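Local coordinates for putative antidote protein of plasmid maintenance system (Nostoc punctiforme, PDB 3CEC) that probably binds DNA through a helix-turn-helix fold and is a putative antidote protein of a plasmid maintenance (toxin-antitoxin) system, at residues A[64-67]-A[68-72]. Numbering follows the deposited sequence.
Sequences IRLG and KALGN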
# COMPACT_ATOMS: atom_id res chain seq x y z
N ILE A 64 4.96 -2.32 -10.83
CA ILE A 64 5.42 -2.06 -12.20
C ILE A 64 4.55 -1.07 -12.90
O ILE A 64 4.96 -0.12 -13.54
CB ILE A 64 5.60 -3.36 -13.00
CG1 ILE A 64 6.74 -4.17 -12.44
CG2 ILE A 64 5.74 -3.00 -14.53
CD1 ILE A 64 8.09 -3.66 -12.91
N ARG A 65 3.23 -1.24 -12.74
CA ARG A 65 2.29 -0.34 -13.39
C ARG A 65 2.38 1.10 -12.84
O ARG A 65 2.41 2.05 -13.59
CB ARG A 65 0.87 -0.86 -13.27
CG ARG A 65 0.60 -2.22 -13.95
CD ARG A 65 -0.81 -2.76 -13.62
NE ARG A 65 -0.93 -4.15 -14.03
CZ ARG A 65 -1.29 -4.51 -15.25
NH1 ARG A 65 -1.68 -3.60 -16.15
NH2 ARG A 65 -1.29 -5.79 -15.55
N LEU A 66 2.49 1.18 -11.52
CA LEU A 66 2.66 2.46 -10.84
C LEU A 66 3.90 3.13 -11.31
O LEU A 66 3.90 4.33 -11.66
CB LEU A 66 2.64 2.31 -9.32
CG LEU A 66 1.25 1.97 -8.71
CD1 LEU A 66 1.43 1.40 -7.27
CD2 LEU A 66 0.33 3.17 -8.72
N GLY A 67 4.95 2.36 -11.38
CA GLY A 67 6.28 2.83 -11.74
C GLY A 67 6.23 3.43 -13.15
O GLY A 67 6.82 4.50 -13.41
N LYS A 68 5.57 2.73 -14.08
CA LYS A 68 5.50 3.20 -15.48
C LYS A 68 4.60 4.41 -15.60
O LYS A 68 4.95 5.43 -16.28
CB LYS A 68 5.06 2.10 -16.40
CG LYS A 68 6.10 1.00 -16.58
CD LYS A 68 5.71 0.14 -17.74
CE LYS A 68 6.62 -1.07 -17.90
NZ LYS A 68 8.06 -0.73 -18.21
N ALA A 69 3.43 4.35 -14.99
CA ALA A 69 2.44 5.43 -15.12
C ALA A 69 2.93 6.73 -14.53
O ALA A 69 2.64 7.80 -15.07
CB ALA A 69 1.09 5.04 -14.54
N LEU A 70 3.62 6.63 -13.40
CA LEU A 70 4.06 7.82 -12.63
C LEU A 70 5.47 8.23 -12.95
O LEU A 70 5.89 9.36 -12.71
CB LEU A 70 3.94 7.52 -11.12
CG LEU A 70 2.48 7.24 -10.68
CD1 LEU A 70 2.54 6.85 -9.21
CD2 LEU A 70 1.56 8.44 -10.86
N GLY A 71 6.21 7.32 -13.51
CA GLY A 71 7.63 7.52 -13.89
C GLY A 71 8.59 7.53 -12.75
O GLY A 71 9.65 8.16 -12.80
N ASN A 72 8.26 6.78 -11.71
CA ASN A 72 9.12 6.67 -10.54
C ASN A 72 9.60 5.26 -10.22
O ASN A 72 10.22 5.06 -9.20
CB ASN A 72 8.57 7.32 -9.30
CG ASN A 72 7.14 6.89 -8.96
OD1 ASN A 72 6.69 5.81 -9.35
ND2 ASN A 72 6.48 7.73 -8.18
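Gly-67 O receives two backbone N-H groups at the end of helix 60-70, both weakly: Gly-71 N at 2.9 Å and Asn-72 N, five residues on, at 3.2 Å from that oxygen. Gly-71 makes the turn, leaving helical geometry with a positive phi of 74° that a glycine adopts easily. The preceding turn is regular and firmer, with Ala-69 N 2.9 Å from Arg-65 O and the N-H...O angle at 166°. Leu-70 N bonds to Leu-66 O, and Leu-70 CB also comes within 3.2 Å of Leu-66 O; further out, Leu-66 CD2 comes to 4.3 Å from Leu-70 CD1. Both leucines rest on Trp-77 of helix 74-101. Asn-72 has chi1 at 52°, CG lying between backbone N and carbonyl carbon, which folds OD1 back over the helix end to 3.8 Å from Gly-67 CA; there it accepts a hydrogen bond from Trp-77 NE1. On another side, Ile-64 and Lys-68 run alongside each other, CG2 of the isoleucine 4.0 Å from CE of the lysine. The helix thus finishes with Gly-67 O shared between two weak, bent bonds, while the side-chain oxygen of Asn-72, by a hydrogen bond, and the two leucines, by apolar packing, join this end to helix 74-101 at Trp-77.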